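Local coordinates for protein DegQ (Legionella fallonii, PDB 3PV2) that cleaves proteins as an HtrA-family protease with a trypsin-like and two PDZ domains, building large 12-meric self-compartmentizing assemblies, and probably also serves as a chaperone, at residues B[143-148]-B[237-242]; B[283-288]-B[303-308]; B[380-385]-B[443-448]; B[409-414]-B[436-441]. One frame throughout, in Å; residues are numbered along the deposited sequence.

Contact 1: residues B[143-148]-B[237-242]; sequences GDSDKL and IPINMV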
# COMPACT_ATOMS: atom_id res chain seq x y z
N GLY B 143 55.01 19.77 10.32
CA GLY B 143 55.82 19.10 9.33
C GLY B 143 55.60 19.60 7.93
O GLY B 143 54.91 20.62 7.68
N ASP B 144 56.23 18.90 7.00
CA ASP B 144 56.12 19.20 5.59
C ASP B 144 55.37 18.07 4.93
O ASP B 144 55.93 16.97 4.77
CB ASP B 144 57.53 19.31 5.00
CG ASP B 144 57.53 19.61 3.49
OD1 ASP B 144 56.47 19.72 2.84
OD2 ASP B 144 58.64 19.76 2.95
N SER B 145 54.14 18.34 4.53
CA SER B 145 53.30 17.33 3.90
C SER B 145 53.76 16.96 2.49
O SER B 145 53.30 15.94 1.91
CB SER B 145 51.84 17.77 3.85
OG SER B 145 51.71 19.04 3.24
N ASP B 146 54.63 17.78 1.89
CA ASP B 146 55.16 17.40 0.58
C ASP B 146 56.08 16.18 0.63
O ASP B 146 56.27 15.53 -0.39
CB ASP B 146 55.89 18.55 -0.11
CG ASP B 146 54.94 19.66 -0.61
OD1 ASP B 146 53.78 19.35 -0.98
OD2 ASP B 146 55.39 20.83 -0.66
N LYS B 147 56.66 15.90 1.81
CA LYS B 147 57.62 14.78 2.01
C LYS B 147 56.92 13.41 2.28
O LYS B 147 57.55 12.31 2.25
CB LYS B 147 58.57 15.15 3.17
CG LYS B 147 60.02 15.62 2.80
CD LYS B 147 60.05 16.86 1.95
CE LYS B 147 61.39 17.65 2.10
NZ LYS B 147 62.56 16.81 1.67
N LEU B 148 55.61 13.46 2.48
CA LEU B 148 54.81 12.27 2.72
C LEU B 148 54.76 11.30 1.57
O LEU B 148 54.39 11.71 0.47
CB LEU B 148 53.37 12.63 2.96
CG LEU B 148 52.97 13.24 4.29
CD1 LEU B 148 51.45 13.36 4.17
CD2 LEU B 148 53.38 12.33 5.46
N ILE B 237 43.51 16.99 5.21
CA ILE B 237 43.91 18.11 4.38
C ILE B 237 45.38 18.38 4.67
O ILE B 237 45.74 18.55 5.82
CB ILE B 237 43.08 19.35 4.70
CG1 ILE B 237 41.58 19.00 4.53
CG2 ILE B 237 43.48 20.56 3.79
CD1 ILE B 237 40.68 19.81 5.46
N PRO B 238 46.25 18.32 3.64
CA PRO B 238 47.69 18.36 3.94
C PRO B 238 48.14 19.68 4.55
O PRO B 238 47.65 20.74 4.19
CB PRO B 238 48.37 18.14 2.58
CG PRO B 238 47.32 18.36 1.55
CD PRO B 238 45.97 18.33 2.21
N ILE B 239 49.05 19.60 5.50
CA ILE B 239 49.31 20.71 6.35
C ILE B 239 49.89 21.91 5.57
O ILE B 239 49.64 23.05 5.94
CB ILE B 239 50.27 20.32 7.47
CG1 ILE B 239 50.35 21.40 8.53
CG2 ILE B 239 51.63 20.08 6.91
CD1 ILE B 239 49.07 21.67 9.19
N ASN B 240 50.65 21.64 4.51
CA ASN B 240 51.30 22.75 3.79
C ASN B 240 50.26 23.69 3.19
O ASN B 240 50.37 24.90 3.28
CB ASN B 240 52.22 22.22 2.70
CG ASN B 240 53.51 21.69 3.22
OD1 ASN B 240 53.76 21.60 4.44
ND2 ASN B 240 54.37 21.34 2.30
N MET B 241 49.22 23.11 2.61
CA MET B 241 48.09 23.89 2.20
C MET B 241 47.40 24.54 3.39
O MET B 241 46.99 25.71 3.30
CB MET B 241 47.11 23.02 1.50
CG MET B 241 46.03 23.76 0.83
SD MET B 241 44.89 22.57 0.11
CE MET B 241 43.53 22.74 1.26
N VAL B 242 47.26 23.80 4.49
CA VAL B 242 46.65 24.37 5.68
C VAL B 242 47.38 25.64 6.14
O VAL B 242 46.74 26.63 6.37
CB VAL B 242 46.54 23.37 6.84
CG1 VAL B 242 46.05 24.07 8.09
CG2 VAL B 242 45.61 22.26 6.42
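S145 and P238 bring the two backbones closest, their CA atoms 5.7 Å apart, where a turn at 144-146 meets the point at which the last strand of the second trypsin-fold barrel gives way to a helix, with P238 in the N-cap position. N240, in the first turn of that helix, carries most of the polar contact. Its CG stands anti to its own carbonyl carbon (chi1 -77°), and the amide beyond reaches into the turn. There ND2 donates to D144 OD1 at 2.7 Å, meeting the oxygen on its anti side but tilted out of the carboxylate plane. From the opposite face of the same carboxylate comes D146 N, 2.8 Å from D144 OD1, which closes an Asx turn. One oxygen is thus gripped by an N-H from each segment, and the carboxylate is held against rotation. N240 ND2 also makes a weak bond to D146 OD2, whose carboxylate stands 89° to the amide, while N240 OD1 takes a weak one from S145 N. S145 OG accepts the backbone N-H of N240 at 3.1 Å, serving an amide too early in the helix to find a carbonyl one turn back. P238 CB packs 3.5 Å from S145 OG, and I239 CG2 lies 3.4 Å from G143 O. Two acidic groups beside the helix start are probably favoured by its dipole. Backbone bonds of G143 to L216 and I239 to I217 bind both segments to strand 216-221, while L148 and P238 both rest on I194 of strand 194-196.

Contact 2: residues B[283-288]-B[303-308]; sequences GALVSQ and GDIITQ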
# COMPACT_ATOMS: atom_id res chain seq x y z
N GLY B 283 56.93 17.97 -13.60
CA GLY B 283 56.33 19.26 -13.68
C GLY B 283 54.87 19.10 -14.01
O GLY B 283 54.38 17.99 -13.94
N ALA B 284 54.21 20.23 -14.29
CA ALA B 284 52.80 20.30 -14.64
C ALA B 284 52.66 20.61 -16.13
O ALA B 284 53.20 21.61 -16.58
CB ALA B 284 52.08 21.39 -13.81
N LEU B 285 51.92 19.82 -16.87
CA LEU B 285 51.77 20.03 -18.30
C LEU B 285 50.65 20.99 -18.53
O LEU B 285 49.56 20.79 -18.03
CB LEU B 285 51.46 18.72 -18.94
CG LEU B 285 51.02 18.64 -20.39
CD1 LEU B 285 52.03 19.33 -21.26
CD2 LEU B 285 50.84 17.19 -20.85
N VAL B 286 50.90 22.05 -19.26
CA VAL B 286 49.85 23.00 -19.54
C VAL B 286 49.01 22.50 -20.72
O VAL B 286 49.51 22.28 -21.86
CB VAL B 286 50.41 24.34 -19.88
CG1 VAL B 286 49.26 25.27 -20.32
CG2 VAL B 286 51.10 24.95 -18.71
N SER B 287 47.72 22.26 -20.49
CA SER B 287 46.86 21.75 -21.62
C SER B 287 46.05 22.79 -22.33
O SER B 287 45.49 22.52 -23.38
CB SER B 287 45.89 20.70 -21.09
OG SER B 287 45.20 21.13 -19.93
N GLN B 288 45.92 23.96 -21.74
CA GLN B 288 45.23 25.07 -22.39
C GLN B 288 45.56 26.36 -21.72
O GLN B 288 45.73 26.36 -20.56
CB GLN B 288 43.73 24.81 -22.38
CG GLN B 288 42.79 25.82 -21.86
CD GLN B 288 41.30 25.38 -21.87
OE1 GLN B 288 40.46 26.12 -21.38
NE2 GLN B 288 40.97 24.23 -22.47
N GLY B 303 51.31 22.97 -23.91
CA GLY B 303 52.47 22.10 -24.19
C GLY B 303 53.67 22.48 -23.33
O GLY B 303 54.61 21.71 -23.22
N ASP B 304 53.68 23.70 -22.81
CA ASP B 304 54.61 24.06 -21.81
C ASP B 304 54.51 23.16 -20.55
O ASP B 304 53.43 22.77 -20.13
CB ASP B 304 54.42 25.52 -21.35
CG ASP B 304 54.75 26.53 -22.40
OD1 ASP B 304 55.22 26.19 -23.53
OD2 ASP B 304 54.52 27.73 -22.10
N ILE B 305 55.66 22.89 -19.94
CA ILE B 305 55.68 22.20 -18.67
C ILE B 305 56.11 23.21 -17.59
O ILE B 305 57.26 23.74 -17.64
CB ILE B 305 56.72 21.08 -18.71
CG1 ILE B 305 56.52 20.10 -19.88
CG2 ILE B 305 56.71 20.27 -17.39
CD1 ILE B 305 55.31 19.45 -19.80
N ILE B 306 55.26 23.41 -16.59
CA ILE B 306 55.58 24.32 -15.54
C ILE B 306 56.48 23.64 -14.55
O ILE B 306 56.13 22.58 -14.04
CB ILE B 306 54.31 24.82 -14.80
CG1 ILE B 306 53.49 25.74 -15.70
CG2 ILE B 306 54.74 25.51 -13.51
CD1 ILE B 306 51.98 25.87 -15.26
N THR B 307 57.66 24.16 -14.33
CA THR B 307 58.58 23.55 -13.33
C THR B 307 58.75 24.36 -12.03
O THR B 307 59.33 23.87 -11.04
CB THR B 307 59.93 23.28 -13.93
OG1 THR B 307 60.48 24.51 -14.40
CG2 THR B 307 59.79 22.34 -15.09
N GLN B 308 58.23 25.58 -12.01
CA GLN B 308 58.34 26.46 -10.87
C GLN B 308 57.35 27.61 -10.94
O GLN B 308 57.21 28.30 -11.99
CB GLN B 308 59.72 27.11 -10.80
CG GLN B 308 60.15 27.41 -9.37
CD GLN B 308 61.61 27.98 -9.25
OE1 GLN B 308 61.82 29.14 -8.81
NE2 GLN B 308 62.59 27.17 -9.62
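A284 O receives the N-H of I306 at 2.7 Å, and the same oxygen lies 3.3 Å from I305 CA in a CA-H...O contact. The return bond, A284 N to I306 O at 3.0 Å, lies in the carbonyl plane on a lone pair and completes an antiparallel hydrogen-bonded pair in the first PDZ domain. Further on, V286 N points nearly straight down the carbonyl of D304, and G303 N reaches V286 O at 2.8 Å, carrying the bonding back beyond the start of strand 305-309. L285 and I305 form the non-hydrogen-bonded pair between; their side chains cross obliquely, CD1 to CD1 at 3.6 Å. On the other face A284 CB lies beside I306 CB, and V286 CG2, anti to its carbonyl carbon, meets I306 CD1 at 3.7 Å. G283 has its CA 3.3 Å from I306 O, and a CB there would collide with that oxygen. The D304 carboxylate turns elsewhere, to a salt bridge with R339. Strand 262-266 pairs along the other edge of 284-289, and Y447 of a second subunit packs on L285. The contact across the two segments is thus made of backbone bonds and aliphatic packing, with no charged side-chain pair between them.

Contact 3: residues B[380-385]-B[443-448]; sequences PPHGNV and PGSMYL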
# COMPACT_ATOMS: atom_id res chain seq x y z
N PRO B 380 12.58 23.70 -44.42
CA PRO B 380 11.14 23.99 -44.62
C PRO B 380 10.48 24.58 -43.38
O PRO B 380 10.68 24.08 -42.32
CB PRO B 380 10.53 22.60 -44.92
CG PRO B 380 11.61 21.66 -44.78
CD PRO B 380 12.92 22.35 -44.87
N PRO B 381 9.65 25.63 -43.53
CA PRO B 381 9.16 26.24 -44.77
C PRO B 381 9.95 27.48 -45.17
O PRO B 381 9.47 28.27 -45.97
CB PRO B 381 7.73 26.66 -44.38
CG PRO B 381 7.74 26.72 -42.83
CD PRO B 381 9.12 26.35 -42.37
N HIS B 382 11.16 27.65 -44.62
CA HIS B 382 11.92 28.88 -44.88
C HIS B 382 12.72 28.86 -46.19
O HIS B 382 13.34 29.85 -46.53
CB HIS B 382 12.92 29.15 -43.78
CG HIS B 382 12.36 29.14 -42.40
ND1 HIS B 382 11.61 30.19 -41.90
CD2 HIS B 382 12.52 28.26 -41.38
CE1 HIS B 382 11.30 29.91 -40.64
NE2 HIS B 382 11.85 28.76 -40.30
N GLY B 383 12.79 27.74 -46.89
CA GLY B 383 13.70 27.63 -48.05
C GLY B 383 15.14 27.43 -47.63
O GLY B 383 15.38 26.90 -46.59
N ASN B 384 16.08 27.88 -48.44
CA ASN B 384 17.46 27.77 -48.11
C ASN B 384 17.92 28.83 -47.01
O ASN B 384 17.89 30.04 -47.25
CB ASN B 384 18.34 27.87 -49.32
CG ASN B 384 19.75 27.35 -48.99
OD1 ASN B 384 19.87 26.45 -48.14
ND2 ASN B 384 20.79 27.95 -49.55
N VAL B 385 18.22 28.35 -45.81
CA VAL B 385 18.61 29.19 -44.67
C VAL B 385 20.13 29.26 -44.61
O VAL B 385 20.79 28.22 -44.45
CB VAL B 385 18.01 28.64 -43.37
CG1 VAL B 385 18.51 29.43 -42.19
CG2 VAL B 385 16.49 28.78 -43.43
N PRO B 443 9.94 27.08 -37.04
CA PRO B 443 9.22 27.53 -38.23
C PRO B 443 9.00 29.01 -38.24
O PRO B 443 8.51 29.53 -39.25
CB PRO B 443 7.86 26.81 -38.12
CG PRO B 443 7.63 26.68 -36.64
CD PRO B 443 9.01 26.74 -35.95
N GLY B 444 9.38 29.70 -37.15
CA GLY B 444 9.14 31.15 -37.08
C GLY B 444 10.43 31.97 -37.00
O GLY B 444 11.50 31.48 -37.20
N SER B 445 10.29 33.24 -36.72
CA SER B 445 11.41 34.16 -36.75
C SER B 445 11.07 35.26 -35.82
O SER B 445 9.91 35.52 -35.58
CB SER B 445 11.59 34.70 -38.16
OG SER B 445 12.25 33.76 -39.02
N MET B 446 12.07 35.98 -35.35
CA MET B 446 11.85 37.23 -34.67
C MET B 446 13.05 38.16 -34.68
O MET B 446 14.19 37.70 -34.78
CB MET B 446 11.40 37.04 -33.24
CG MET B 446 12.31 36.20 -32.41
SD MET B 446 11.44 35.92 -30.80
CE MET B 446 10.18 37.21 -30.86
N TYR B 447 12.76 39.46 -34.53
CA TYR B 447 13.80 40.42 -34.35
C TYR B 447 14.09 40.64 -32.86
O TYR B 447 13.15 40.74 -32.09
CB TYR B 447 13.44 41.78 -34.99
CG TYR B 447 13.55 41.79 -36.49
CD1 TYR B 447 14.76 42.13 -37.11
CD2 TYR B 447 12.42 41.59 -37.30
CE1 TYR B 447 14.88 42.16 -38.49
CE2 TYR B 447 12.50 41.64 -38.65
CZ TYR B 447 13.74 41.94 -39.27
OH TYR B 447 13.82 42.05 -40.63
N LEU B 448 15.38 40.74 -32.47
CA LEU B 448 15.73 40.88 -31.04
C LEU B 448 16.75 41.98 -31.01
O LEU B 448 17.53 42.08 -31.93
CB LEU B 448 16.45 39.60 -30.66
CG LEU B 448 15.70 38.46 -30.03
CD1 LEU B 448 14.20 38.64 -29.93
CD2 LEU B 448 16.22 37.13 -30.42
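P381 and P443 are the closest backbone points, CA to CA 6.7 Å, where the loop leading into strand 384-393 passes the turn of the beta hairpin formed by strands 435-441 and 444-450 in the second PDZ domain. The two segments touch here without pairing as strands. A cis peptide bond precedes P381, and the proline ring meets its counterpart loosely, CD 4.5 Å from P443 CB. H382 provides the main contact. Its CG stands anti to the carbonyl carbon (chi1 -53°), and the imidazole reaches the hairpin turn. CE1 comes within 3.1 Å of P443 O, approached obliquely, while NE2 is 3.6 Å from P443 CA. The polar anchor of the ring lies just outside: NE2 is hydrogen-bonded to G442 O, which ties the loop to the hairpin tip and probably helps to set the ring's orientation. The contact sits at the surface of the domain, and Q288 of a third subunit packs against H382, while Y447 N bonds to Q265 OE1 of that subunit, so the hairpin edge belongs to the subunit interface. Around the imidazole, G444 N lies in plane at the edge, and P381 CD stands 4.0 Å above one face, offset toward the rim.

Contact 4: residues B[409-414]-B[436-441]; sequences IIISAN and LVQVLR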
# COMPACT_ATOMS: atom_id res chain seq x y z
N ILE B 409 19.04 30.48 -35.44
CA ILE B 409 19.87 30.85 -36.51
C ILE B 409 19.79 32.34 -36.72
O ILE B 409 18.71 32.88 -37.00
CB ILE B 409 19.50 30.17 -37.87
CG1 ILE B 409 19.30 28.64 -37.74
CG2 ILE B 409 20.57 30.48 -38.93
CD1 ILE B 409 20.35 27.93 -37.05
N ILE B 410 20.93 33.04 -36.62
CA ILE B 410 21.02 34.45 -36.95
C ILE B 410 21.16 34.63 -38.45
O ILE B 410 22.15 34.23 -39.07
CB ILE B 410 22.16 35.11 -36.28
CG1 ILE B 410 21.95 35.03 -34.77
CG2 ILE B 410 22.25 36.63 -36.63
CD1 ILE B 410 23.30 35.34 -33.97
N ILE B 411 20.09 35.15 -39.04
CA ILE B 411 20.05 35.29 -40.50
C ILE B 411 20.25 36.71 -41.02
O ILE B 411 20.53 36.87 -42.19
CB ILE B 411 18.78 34.71 -41.09
CG1 ILE B 411 17.56 35.45 -40.59
CG2 ILE B 411 18.65 33.23 -40.75
CD1 ILE B 411 16.28 35.14 -41.58
N SER B 412 20.24 37.73 -40.14
CA SER B 412 20.60 39.06 -40.50
C SER B 412 20.95 39.79 -39.26
O SER B 412 20.59 39.41 -38.13
CB SER B 412 19.43 39.72 -41.27
OG SER B 412 18.42 40.27 -40.37
N ALA B 413 21.81 40.77 -39.41
CA ALA B 413 22.24 41.56 -38.29
C ALA B 413 22.33 43.01 -38.81
O ALA B 413 22.90 43.26 -39.87
CB ALA B 413 23.61 41.10 -37.74
N ASN B 414 21.77 43.93 -38.05
CA ASN B 414 21.58 45.34 -38.48
C ASN B 414 21.15 45.42 -39.92
O ASN B 414 21.70 46.18 -40.70
CB ASN B 414 22.85 46.13 -38.28
CG ASN B 414 23.27 46.24 -36.77
OD1 ASN B 414 22.43 46.07 -35.88
ND2 ASN B 414 24.56 46.50 -36.50
N LEU B 436 20.87 44.66 -33.70
CA LEU B 436 19.60 44.12 -34.10
C LEU B 436 19.82 42.80 -34.81
O LEU B 436 20.53 42.76 -35.81
CB LEU B 436 18.89 45.10 -35.02
CG LEU B 436 17.56 44.58 -35.56
CD1 LEU B 436 16.59 44.64 -34.43
CD2 LEU B 436 17.12 45.43 -36.80
N VAL B 437 19.29 41.71 -34.27
CA VAL B 437 19.48 40.38 -34.92
C VAL B 437 18.11 39.82 -35.30
O VAL B 437 17.07 40.09 -34.65
CB VAL B 437 20.20 39.38 -34.07
CG1 VAL B 437 21.46 40.01 -33.54
CG2 VAL B 437 19.38 39.09 -32.86
N GLN B 438 18.04 39.27 -36.50
CA GLN B 438 16.88 38.53 -36.88
C GLN B 438 17.19 37.05 -36.72
O GLN B 438 18.14 36.55 -37.32
CB GLN B 438 16.54 38.79 -38.36
CG GLN B 438 15.30 38.09 -38.81
CD GLN B 438 14.99 38.36 -40.27
OE1 GLN B 438 15.86 38.85 -40.99
NE2 GLN B 438 13.80 37.92 -40.75
N VAL B 439 16.41 36.36 -35.89
CA VAL B 439 16.66 34.95 -35.60
C VAL B 439 15.57 34.08 -36.14
O VAL B 439 14.39 34.44 -36.05
CB VAL B 439 16.85 34.62 -34.08
CG1 VAL B 439 18.21 35.22 -33.45
CG2 VAL B 439 15.67 34.95 -33.23
N LEU B 440 15.93 32.92 -36.70
CA LEU B 440 14.96 31.93 -37.11
C LEU B 440 14.95 30.91 -35.99
O LEU B 440 16.01 30.47 -35.53
CB LEU B 440 15.42 31.26 -38.41
CG LEU B 440 14.70 31.51 -39.74
CD1 LEU B 440 14.39 33.00 -40.06
CD2 LEU B 440 15.38 30.82 -40.90
N ARG B 441 13.75 30.50 -35.58
CA ARG B 441 13.62 29.55 -34.52
C ARG B 441 12.51 28.58 -34.95
O ARG B 441 11.33 28.95 -35.01
CB ARG B 441 13.23 30.25 -33.21
CG ARG B 441 12.82 29.23 -32.09
CD ARG B 441 12.78 29.84 -30.64
NE ARG B 441 13.84 30.85 -30.42
CZ ARG B 441 13.84 31.75 -29.46
NH1 ARG B 441 12.79 31.82 -28.64
NH2 ARG B 441 14.86 32.61 -29.35
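I411 and Q438 cross obliquely on an antiparallel strand pair of the second PDZ domain, strands 409-413 and 435-441. Q438 CG stands anti to the backbone N (chi1 -177°) and the chain beyond is extended; its amide comes alongside the I411 side chain, I411 CD1 lying 3.7 Å from Q438 CD. S412 OG then donates to Q438 OE1 at 3.0 Å, in the plane of the amide and on a lone pair, which holds the amide's rotation. Its other end serves the assembly, NE2 bonding S287 O of a third subunit. I411 also crosses L440 at about a right angle, but the position of L440 CD1 is doubtful. On the opposite face I410 CG1 meets V439 CG1 at 4.0 Å, obliquely, and I410 with A413 rests on L424 of helix 421-428. Main-chain bonds zip the strands: I409 N to L440 O, L440 N to I409 O, I411 N to Q438 O, and Q438 N to S412 O. At the far end N414 turns out of the strand with positive phi, and K431 and E430 hold the two ends of its amide. Its backbone N donates to L436 O at 2.8 Å, and its OD1 takes the N-H of L436 at 3.0 Å, the donor tilted from the amide plane.

In the fold
From the N terminus, contact 1 comes first, closing a long excursion of the trypsin-like domain through the second barrel and fastening the 143-148 loop to the start of helix 239-252. Contact 2 follows in series and closes a short loop that holds helix 294-298 within the first PDZ domain, its nearest atoms about 12 Å from contact 1. Helix 353-362 then leads to the second PDZ domain. There contact 3 spans most of the domain and encloses contact 4, with centres 9 Å apart; a probable hydrogen bond, V439 N to M446 O at 2.8 Å, links them across the hairpin. Contacts 3 and 4 lie across the chain's centre from contact 1, and both touch a third subunit.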